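Local coordinates for DUF4442 domain-containing protein (Pseudomonas aeruginosa, PDB 1SH8) that is of uncharacterised function but has the hotdog fold of PaaI-like thioesterases and is probably a thioesterase itself, at residues I97-R102 with L125-T130; R91-D96 with E135-S140; Y79-E84 with L143-S148. All blocks are in the same frame, centred on the assembly; numbering follows the deposited sequence.

Contact 1 (I97-R102 with L125-T130)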
loop_
_atom_site.group_PDB
_atom_site.type_symbol
_atom_site.label_atom_id
_atom_site.label_comp_id
_atom_site.label_asym_id
_atom_site.label_seq_id
_atom_site.Cartn_x
_atom_site.Cartn_y
_atom_site.Cartn_z
ATOM N N ILE A 97 -9.547 9.161 -8.539
ATOM C CA ILE A 97 -9.696 7.732 -8.767
ATOM C C ILE A 97 -10.716 7.163 -7.787
ATOM O O ILE A 97 -10.767 7.581 -6.630
ATOM C CB ILE A 97 -8.330 7.023 -8.580
ATOM C CG1 ILE A 97 -7.267 7.700 -9.457
ATOM C CG2 ILE A 97 -8.441 5.553 -8.929
ATOM C CD1 ILE A 97 -7.570 7.677 -10.955
ATOM N N ARG A 98 -11.526 6.210 -8.249
ATOM C CA ARG A 98 -12.548 5.609 -7.400
ATOM C C ARG A 98 -12.495 4.095 -7.391
ATOM O O ARG A 98 -11.861 3.461 -8.240
ATOM C CB ARG A 98 -13.960 6.022 -7.854
ATOM C CG ARG A 98 -14.253 7.508 -7.824
ATOM C CD ARG A 98 -15.751 7.758 -8.022
ATOM N NE ARG A 98 -16.231 7.297 -9.329
ATOM C CZ ARG A 98 -17.513 7.290 -9.697
ATOM N NH1 ARG A 98 -18.452 7.716 -8.858
ATOM N NH2 ARG A 98 -17.860 6.866 -10.909
ATOM N N VAL A 99 -13.198 3.525 -6.423
ATOM C CA VAL A 99 -13.300 2.087 -6.282
ATOM C C VAL A 99 -14.618 1.775 -5.585
ATOM O O VAL A 99 -15.110 2.568 -4.775
ATOM C CB VAL A 99 -12.143 1.510 -5.423
ATOM C CG1 VAL A 99 -12.257 2.005 -3.983
ATOM C CG2 VAL A 99 -12.170 -0.019 -5.460
ATOM N N GLU A 100 -15.212 0.640 -5.930
ATOM C CA GLU A 100 -16.423 0.209 -5.256
ATOM C C GLU A 100 -16.234 -1.264 -4.923
ATOM O O GLU A 100 -15.478 -1.974 -5.589
ATOM C CB GLU A 100 -17.686 0.473 -6.097
ATOM C CG GLU A 100 -17.769 -0.142 -7.470
ATOM C CD GLU A 100 -18.907 0.476 -8.296
ATOM O OE1 GLU A 100 -20.053 0.526 -7.807
ATOM O OE2 GLU A 100 -18.655 0.915 -9.440
ATOM N N ALA A 101 -16.876 -1.706 -3.853
ATOM C CA ALA A 101 -16.748 -3.086 -3.412
ATOM C C ALA A 101 -18.041 -3.513 -2.748
ATOM O O ALA A 101 -18.754 -2.686 -2.187
ATOM C CB ALA A 101 -15.591 -3.209 -2.426
ATOM N N ARG A 102 -18.339 -4.803 -2.806
ATOM C CA ARG A 102 -19.560 -5.293 -2.197
ATOM C C ARG A 102 -19.421 -6.671 -1.556
ATOM O O ARG A 102 -18.480 -7.415 -1.835
ATOM C CB ARG A 102 -20.686 -5.313 -3.242
ATOM C CG ARG A 102 -20.426 -6.205 -4.448
ATOM C CD ARG A 102 -21.523 -6.037 -5.515
ATOM N NE ARG A 102 -21.461 -4.741 -6.192
ATOM C CZ ARG A 102 -22.403 -4.268 -7.010
ATOM N NH1 ARG A 102 -23.495 -4.983 -7.257
ATOM N NH2 ARG A 102 -22.252 -3.080 -7.588
ATOM N N LEU A 125 -11.568 -9.594 -1.620
ATOM C CA LEU A 125 -12.129 -8.588 -2.512
ATOM C C LEU A 125 -11.205 -8.479 -3.722
ATOM O O LEU A 125 -9.979 -8.447 -3.575
ATOM C CB LEU A 125 -12.221 -7.223 -1.813
ATOM C CG LEU A 125 -13.095 -7.096 -0.555
ATOM C CD1 LEU A 125 -12.929 -5.704 0.054
ATOM C CD2 LEU A 125 -14.552 -7.347 -0.904
ATOM N N GLU A 126 -11.802 -8.453 -4.910
ATOM C CA GLU A 126 -11.068 -8.311 -6.170
ATOM C C GLU A 126 -11.687 -7.074 -6.800
ATOM O O GLU A 126 -12.794 -7.127 -7.341
ATOM C CB GLU A 126 -11.269 -9.545 -7.050
ATOM C CG GLU A 126 -10.653 -10.798 -6.447
ATOM C CD GLU A 126 -10.942 -12.033 -7.265
ATOM O OE1 GLU A 126 -10.294 -12.230 -8.312
ATOM O OE2 GLU A 126 -11.832 -12.803 -6.853
ATOM N N LEU A 127 -10.958 -5.966 -6.724
ATOM C CA LEU A 127 -11.460 -4.679 -7.179
ATOM C C LEU A 127 -10.729 -4.012 -8.328
ATOM O O LEU A 127 -9.580 -4.333 -8.628
ATOM C CB LEU A 127 -11.449 -3.709 -5.995
ATOM C CG LEU A 127 -11.863 -4.269 -4.629
ATOM C CD1 LEU A 127 -11.709 -3.186 -3.569
ATOM C CD2 LEU A 127 -13.297 -4.770 -4.684
ATOM N N GLN A 128 -11.418 -3.059 -8.947
ATOM C CA GLN A 128 -10.861 -2.265 -10.033
ATOM C C GLN A 128 -10.930 -0.803 -9.616
ATOM O O GLN A 128 -11.943 -0.347 -9.080
ATOM C CB GLN A 128 -11.673 -2.420 -11.315
ATOM C CG GLN A 128 -11.734 -3.820 -11.875
ATOM C CD GLN A 128 -12.354 -3.838 -13.254
ATOM O OE1 GLN A 128 -13.419 -3.264 -13.473
ATOM N NE2 GLN A 128 -11.688 -4.497 -14.195
ATOM N N LEU A 129 -9.842 -0.079 -9.842
ATOM C CA LEU A 129 -9.799 1.347 -9.538
ATOM C C LEU A 129 -9.944 2.022 -10.892
ATOM O O LEU A 129 -9.264 1.650 -11.849
ATOM C CB LEU A 129 -8.462 1.724 -8.890
ATOM C CG LEU A 129 -8.347 1.506 -7.375
ATOM C CD1 LEU A 129 -8.717 0.075 -7.000
ATOM C CD2 LEU A 129 -6.920 1.845 -6.945
ATOM N N THR A 130 -10.825 3.011 -10.978
ATOM C CA THR A 130 -11.065 3.679 -12.249
ATOM C C THR A 130 -10.899 5.187 -12.190
ATOM O O THR A 130 -11.079 5.797 -11.136
ATOM C CB THR A 130 -12.495 3.370 -12.755
ATOM O OG1 THR A 130 -13.456 3.857 -11.805
ATOM C CG2 THR A 130 -12.687 1.866 -12.922
HETATM O O HOH W 1 -14.361 6.513 -11.454
HETATM O O HOH W 2 -14.580 -0.213 -8.775
HETATM O O HOH W 3 -14.412 -3.139 -8.078
HETATM O O HOH W 4 -15.732 2.544 -9.709
#
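Val99 and Leu127 meet at the apolar centre of this contact, CG2 of Val99 lying 3.7 Å from CD1 of Leu127. With CG1 between the backbone N and the carbonyl carbon (chi1 66°), CG2 stands anti to the backbone N and also reaches CD1 of Leu129 and the carbonyl oxygen of Gln128. On one flank CB of Ala101 rests on CD2 of Leu127 at 3.6 Å; on the other Ile97 crosses Leu129 at about a right angle, CG2 against CB. Leu60 of helix 54-62 and Pro64 of helix 64-72 pack on Val99, so this apolar layer faces the helices at the heart of the hotdog fold. The strands run antiparallel at 154°, yet only one hydrogen-bonded pair joins them directly. Arg98 N gives to Thr130 O at 3.0 Å, in the carbonyl plane, and Thr130 N returns a bond to Arg98 O. Beyond it the backbones part, and two waters fill in: one bridges Glu100 N and Gln128 O, accepting from the first and donating to the second at 2.7 Å, while another joins Glu100 O to Gln128 N. At the outer edge a third water takes the NE hydrogen of Arg98, at the guanidinium edge, at 2.9 Å and contacts Thr130 OG1 at 2.8 Å. Arg98 NH1 salt-bridges to Glu29 OE1, and Glu100 OE1 hydrogen-bonds to Tyr35 OH. Strand 97-102 is thus stitched to segment 125-130 of strand 120-130 directly at one end and through water farther on, which satisfies the separated peptide groups of Glu100 and Gln128 while the apolar side chains pack toward the helices.

Contact 2 (R91-D96 with E135-S140)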
loop_
_atom_site.group_PDB
_atom_site.type_symbol
_atom_site.label_atom_id
_atom_site.label_comp_id
_atom_site.label_asym_id
_atom_site.label_seq_id
_atom_site.Cartn_x
_atom_site.Cartn_y
_atom_site.Cartn_z
ATOM N N ARG A 91 -2.296 1.501 -15.793
ATOM C CA ARG A 91 -1.957 2.729 -16.508
ATOM C C ARG A 91 -1.859 3.917 -15.559
ATOM O O ARG A 91 -2.436 3.900 -14.472
ATOM C CB ARG A 91 -2.993 3.003 -17.602
ATOM C CG ARG A 91 -4.432 2.886 -17.155
ATOM C CD ARG A 91 -5.344 2.639 -18.347
ATOM N NE ARG A 91 -5.504 3.826 -19.179
ATOM C CZ ARG A 91 -5.891 3.800 -20.451
ATOM N NH1 ARG A 91 -6.153 2.639 -21.042
ATOM N NH2 ARG A 91 -6.024 4.934 -21.129
ATOM N N PRO A 92 -1.107 4.960 -15.948
ATOM C CA PRO A 92 -0.971 6.139 -15.086
ATOM C C PRO A 92 -2.343 6.619 -14.620
ATOM O O PRO A 92 -3.251 6.792 -15.430
ATOM C CB PRO A 92 -0.277 7.148 -15.998
ATOM C CG PRO A 92 0.591 6.268 -16.855
ATOM C CD PRO A 92 -0.356 5.136 -17.205
ATOM N N ALA A 93 -2.492 6.821 -13.315
ATOM C CA ALA A 93 -3.764 7.265 -12.750
ATOM C C ALA A 93 -3.805 8.784 -12.652
ATOM O O ALA A 93 -3.154 9.376 -11.791
ATOM C CB ALA A 93 -3.966 6.639 -11.371
ATOM N N LYS A 94 -4.567 9.408 -13.546
ATOM C CA LYS A 94 -4.687 10.860 -13.566
ATOM C C LYS A 94 -6.051 11.307 -13.061
ATOM O O LYS A 94 -7.065 10.669 -13.339
ATOM C CB LYS A 94 -4.450 11.384 -14.987
ATOM C CG LYS A 94 -3.045 11.095 -15.504
ATOM C CD LYS A 94 -2.827 11.653 -16.897
ATOM C CE LYS A 94 -1.446 11.286 -17.424
ATOM N NZ LYS A 94 -0.360 11.843 -16.576
ATOM N N GLY A 95 -6.065 12.404 -12.307
ATOM C CA GLY A 95 -7.310 12.914 -11.774
ATOM C C GLY A 95 -7.763 12.115 -10.569
ATOM O O GLY A 95 -6.966 11.403 -9.952
ATOM N N ASP A 96 -9.042 12.240 -10.227
ATOM C CA ASP A 96 -9.600 11.517 -9.093
ATOM C C ASP A 96 -9.836 10.059 -9.477
ATOM O O ASP A 96 -10.280 9.755 -10.590
ATOM C CB ASP A 96 -10.919 12.149 -8.648
ATOM C CG ASP A 96 -10.741 13.543 -8.079
ATOM O OD1 ASP A 96 -9.588 13.976 -7.898
ATOM O OD2 ASP A 96 -11.766 14.202 -7.803
ATOM N N GLU A 135 -11.696 4.418 -17.061
ATOM C CA GLU A 135 -10.562 3.565 -17.427
ATOM C C GLU A 135 -10.030 2.882 -16.168
ATOM O O GLU A 135 -9.915 3.506 -15.113
ATOM C CB GLU A 135 -9.414 4.373 -18.053
ATOM C CG GLU A 135 -9.659 4.891 -19.455
ATOM C CD GLU A 135 -9.989 3.787 -20.449
ATOM O OE1 GLU A 135 -9.250 2.782 -20.524
ATOM O OE2 GLU A 135 -10.997 3.935 -21.166
ATOM N N VAL A 136 -9.701 1.601 -16.285
ATOM C CA VAL A 136 -9.166 0.844 -15.160
ATOM C C VAL A 136 -7.677 1.155 -15.028
ATOM O O VAL A 136 -6.876 0.772 -15.879
ATOM C CB VAL A 136 -9.382 -0.665 -15.379
ATOM C CG1 VAL A 136 -8.737 -1.463 -14.254
ATOM C CG2 VAL A 136 -10.875 -0.955 -15.443
ATOM N N VAL A 137 -7.308 1.857 -13.961
ATOM C CA VAL A 137 -5.915 2.232 -13.766
ATOM C C VAL A 137 -5.117 1.230 -12.938
ATOM O O VAL A 137 -3.890 1.173 -13.034
ATOM C CB VAL A 137 -5.807 3.634 -13.113
ATOM C CG1 VAL A 137 -6.504 4.672 -13.993
ATOM C CG2 VAL A 137 -6.415 3.615 -11.708
ATOM N N ALA A 138 -5.818 0.443 -12.128
ATOM C CA ALA A 138 -5.181 -0.561 -11.282
ATOM C C ALA A 138 -6.232 -1.574 -10.850
ATOM O O ALA A 138 -7.423 -1.269 -10.825
ATOM C CB ALA A 138 -4.556 0.099 -10.058
ATOM N N GLU A 139 -5.783 -2.778 -10.518
ATOM C CA GLU A 139 -6.675 -3.838 -10.076
ATOM C C GLU A 139 -6.039 -4.538 -8.885
ATOM O O GLU A 139 -4.843 -4.832 -8.897
ATOM C CB GLU A 139 -6.920 -4.822 -11.225
ATOM C CG GLU A 139 -7.651 -4.179 -12.395
ATOM C CD GLU A 139 -7.933 -5.145 -13.528
ATOM O OE1 GLU A 139 -6.988 -5.498 -14.268
ATOM O OE2 GLU A 139 -9.107 -5.555 -13.677
ATOM N N SER A 140 -6.839 -4.802 -7.857
ATOM C CA SER A 140 -6.332 -5.446 -6.648
ATOM C C SER A 140 -7.070 -6.724 -6.263
ATOM O O SER A 140 -8.210 -6.953 -6.666
ATOM C CB SER A 140 -6.411 -4.470 -5.465
ATOM O OG SER A 140 -7.764 -4.151 -5.163
#
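Arg91 carries CG between its backbone N and carbonyl carbon (chi1 48°), which sets that carbon 3.5 Å from the carbonyl oxygen of Val136; the chain then bends at chi3 as it passes on to Glu135. Glu135 bends at chi2, and its OE1 comes to lie over one face of the guanidinium, offset toward the rim, 3.1 Å from Arg91 NH1. The two groups form a salt bridge of charges alone: the oxygen stands well out of the guanidinium plane, no N-H points at it, and the planes of guanidinium and carboxylate are 45° apart. Glu135 CG, 4.0 Å from Arg91 CZ, adds aliphatic contact over the same face. In the hotdog fold this is the place where strand 78-89 runs out beside the start of strand 136-148, and the chain turns away toward strand 97-102. One backbone bond crosses between the segments, Arg91 N to Val137 O at 3.2 Å; it is straight at the hydrogen (165°), but the donor is tilted from the carbonyl plane. Val137 also bonds through its backbone to Arg90, the residue just before. Past Arg91 the contact becomes apolar. Ala93 CB sits 3.9 Å from CG2 of Val137, and CG1 of the same valine faces Ala93 CA and the carbonyl oxygen of Pro92. Val137 CB comes within 3.6 Å of Arg91 O, so the valine packs against the departing loop. Leu57 of helix 54-62 packs on Ala93 and Leu129 of strand 120-130 on Val137, carrying this small apolar patch inward, whereas Arg91 and its carboxylate partner lie at the surface.

Contact 3 (Y79-E84 with L143-S148)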
loop_
_atom_site.group_PDB
_atom_site.type_symbol
_atom_site.label_atom_id
_atom_site.label_comp_id
_atom_site.label_asym_id
_atom_site.label_seq_id
_atom_site.Cartn_x
_atom_site.Cartn_y
_atom_site.Cartn_z
ATOM N N TYR A 79 -13.221 -6.814 14.518
ATOM C CA TYR A 79 -12.317 -5.847 13.917
ATOM C C TYR A 79 -11.733 -6.552 12.707
ATOM O O TYR A 79 -11.611 -7.781 12.692
ATOM C CB TYR A 79 -11.216 -5.408 14.888
ATOM C CG TYR A 79 -10.228 -6.480 15.269
ATOM C CD1 TYR A 79 -9.043 -6.653 14.555
ATOM C CD2 TYR A 79 -10.465 -7.302 16.367
ATOM C CE1 TYR A 79 -8.112 -7.619 14.935
ATOM C CE2 TYR A 79 -9.549 -8.267 16.753
ATOM C CZ TYR A 79 -8.373 -8.422 16.036
ATOM O OH TYR A 79 -7.463 -9.374 16.440
ATOM N N PRO A 80 -11.415 -5.790 11.654
ATOM C CA PRO A 80 -10.847 -6.400 10.453
ATOM C C PRO A 80 -9.336 -6.210 10.374
ATOM O O PRO A 80 -8.785 -5.287 10.969
ATOM C CB PRO A 80 -11.558 -5.651 9.340
ATOM C CG PRO A 80 -11.578 -4.231 9.889
ATOM C CD PRO A 80 -11.911 -4.425 11.371
ATOM N N ILE A 81 -8.671 -7.103 9.656
ATOM C CA ILE A 81 -7.241 -6.976 9.419
ATOM C C ILE A 81 -7.012 -7.466 8.000
ATOM O O ILE A 81 -7.725 -8.353 7.519
ATOM C CB ILE A 81 -6.363 -7.832 10.368
ATOM C CG1 ILE A 81 -6.776 -9.298 10.291
ATOM C CG2 ILE A 81 -6.441 -7.299 11.779
ATOM C CD1 ILE A 81 -5.833 -10.218 11.032
ATOM N N VAL A 82 -6.047 -6.875 7.316
ATOM C CA VAL A 82 -5.740 -7.319 5.970
ATOM C C VAL A 82 -4.582 -8.310 6.115
ATOM O O VAL A 82 -3.616 -8.037 6.829
ATOM C CB VAL A 82 -5.374 -6.120 5.045
ATOM C CG1 VAL A 82 -4.224 -5.315 5.633
ATOM C CG2 VAL A 82 -5.036 -6.632 3.652
ATOM N N LYS A 83 -4.699 -9.470 5.472
ATOM C CA LYS A 83 -3.666 -10.505 5.560
ATOM C C LYS A 83 -2.649 -10.418 4.428
ATOM O O LYS A 83 -1.445 -10.531 4.652
ATOM C CB LYS A 83 -4.305 -11.896 5.552
ATOM C CG LYS A 83 -5.284 -12.159 6.689
ATOM C CD LYS A 83 -4.674 -11.853 8.048
ATOM C CE LYS A 83 -3.441 -12.703 8.323
ATOM N NZ LYS A 83 -2.838 -12.384 9.653
ATOM N N GLU A 84 -3.145 -10.268 3.205
ATOM C CA GLU A 84 -2.274 -10.130 2.044
ATOM C C GLU A 84 -3.021 -9.446 0.926
ATOM O O GLU A 84 -4.251 -9.480 0.873
ATOM C CB GLU A 84 -1.701 -11.477 1.590
ATOM C CG GLU A 84 -2.607 -12.668 1.715
ATOM C CD GLU A 84 -1.856 -13.980 1.493
ATOM O OE1 GLU A 84 -0.960 -14.317 2.304
ATOM O OE2 GLU A 84 -2.155 -14.673 0.502
ATOM N N LEU A 143 -6.997 -10.358 0.782
ATOM C CA LEU A 143 -7.573 -11.285 1.750
ATOM C C LEU A 143 -7.634 -10.586 3.098
ATOM O O LEU A 143 -6.619 -10.097 3.599
ATOM C CB LEU A 143 -6.711 -12.546 1.879
ATOM C CG LEU A 143 -7.190 -13.615 2.871
ATOM C CD1 LEU A 143 -8.535 -14.190 2.428
ATOM C CD2 LEU A 143 -6.153 -14.719 2.964
ATOM N N TYR A 144 -8.832 -10.541 3.669
ATOM C CA TYR A 144 -9.068 -9.917 4.965
ATOM C C TYR A 144 -9.568 -10.963 5.934
ATOM O O TYR A 144 -10.060 -12.021 5.540
ATOM C CB TYR A 144 -10.146 -8.834 4.859
ATOM C CG TYR A 144 -9.781 -7.687 3.964
ATOM C CD1 TYR A 144 -9.105 -6.571 4.468
ATOM C CD2 TYR A 144 -10.083 -7.722 2.600
ATOM C CE1 TYR A 144 -8.736 -5.513 3.628
ATOM C CE2 TYR A 144 -9.717 -6.672 1.753
ATOM C CZ TYR A 144 -9.044 -5.575 2.278
ATOM O OH TYR A 144 -8.662 -4.551 1.443
ATOM N N GLN A 145 -9.461 -10.643 7.212
ATOM C CA GLN A 145 -9.944 -11.529 8.243
ATOM C C GLN A 145 -10.823 -10.692 9.165
ATOM O O GLN A 145 -10.453 -9.572 9.527
ATOM C CB GLN A 145 -8.762 -12.097 9.026
ATOM C CG GLN A 145 -8.909 -13.543 9.422
ATOM C CD GLN A 145 -7.683 -14.054 10.140
ATOM O OE1 GLN A 145 -7.388 -13.634 11.254
ATOM N NE2 GLN A 145 -6.951 -14.955 9.497
ATOM N N LEU A 146 -12.002 -11.211 9.495
ATOM C CA LEU A 146 -12.909 -10.546 10.431
ATOM C C LEU A 146 -12.605 -11.298 11.728
ATOM O O LEU A 146 -12.753 -12.521 11.786
ATOM C CB LEU A 146 -14.374 -10.761 10.028
ATOM C CG LEU A 146 -15.428 -10.105 10.927
ATOM C CD1 LEU A 146 -15.299 -8.583 10.854
ATOM C CD2 LEU A 146 -16.820 -10.543 10.489
ATOM N N ARG A 147 -12.166 -10.584 12.759
ATOM C CA ARG A 147 -11.811 -11.240 14.010
ATOM C C ARG A 147 -12.561 -10.699 15.206
ATOM O O ARG A 147 -12.887 -9.518 15.262
ATOM C CB ARG A 147 -10.309 -11.083 14.274
ATOM C CG ARG A 147 -9.414 -11.613 13.160
ATOM C CD ARG A 147 -7.951 -11.352 13.473
ATOM N NE ARG A 147 -7.526 -11.987 14.719
ATOM C CZ ARG A 147 -7.272 -13.287 14.860
ATOM N NH1 ARG A 147 -7.395 -14.114 13.831
ATOM N NH2 ARG A 147 -6.892 -13.762 16.039
ATOM N N SER A 148 -12.835 -11.568 16.169
ATOM C CA SER A 148 -13.506 -11.122 17.376
ATOM C C SER A 148 -12.407 -10.732 18.355
ATOM O O SER A 148 -11.283 -11.232 18.278
ATOM C CB SER A 148 -14.371 -12.241 17.967
ATOM O OG SER A 148 -13.585 -13.365 18.313
HETATM O O HOH W 5 -8.288 -11.341 18.418
HETATM O O HOH W 6 -4.491 -13.084 11.827
#
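Tyr79 and Arg147 form one end of an antiparallel pairing between outer strand 78-89 and central strand 136-148 of a hotdog sheet, interrupted at the other end by a classic beta bulge. Backbone hydrogen bonds come in reciprocal pairs at Tyr79 with Arg147 and at Ile81 with Gln145. At the bulge Lys83 and Glu84 both face Leu143: Lys83 N donates to Leu143 O at 2.8 Å, and Leu143 N to Glu84 O at 2.9 Å. Glu84 also pairs with a strand of the second subunit, so the sheet continues across the dimer interface.

Apolar contacts lie on both faces. On one, Val82 CB meets CE1 of the Tyr144 ring at 3.7 Å; the hydroxyl of that tyrosine bonds to Glu62 O. On the other, Ile81 CG1 runs alongside Gln145 CB, and Ile81 CD1 packs on Arg147 CD. Ile49 of the second subunit rests on Tyr79 and Ile81.

The Tyr79 and Arg147 side chains lie side by side, pointing the same way, with ring and guanidinium planes 67° apart. Arg147 CB makes a CH-pi contact over the tyrosine face, 4.0 Å from the ring centroid. The arginine chain bends at chi3 (60°), and its NE donates to Tyr79 OH at 3.1 Å within the guanidinium plane. NH1 turns to Gln145 OE1 at 2.6 Å, so two bonds fix the rotation of the guanidinium. Water completes the polar row: one molecule links Tyr79 OH to Ser148 O, and another accepts from Lys83 NZ at 2.8 Å while donating to Gln145 OE1.

Overall arrangement
The three contacts nest along the chain: contact 3 encloses contact 2, which encloses contact 1. Contacts 1 and 2, centres 10 Å apart, meet where strand 120-130 pairs with strand 136-148, through hydrogen bonds from Leu129 N to Ala138 O and Gln128 NE2 to Glu139 OE2. Contact 3 lies beyond the chain's centre, 18 Å from contact 1 and 25 Å from contact 2, but uses the same strand 136-148 as contact 2. Contact 1 joins strand 97-102, which pairs with 35-40, to the sheet of 78-89, 136-148 and 120-130 through a single bridge and waters, consistent with one curved hotdog sheet; contact 3 lies at the edge where the second subunit extends it.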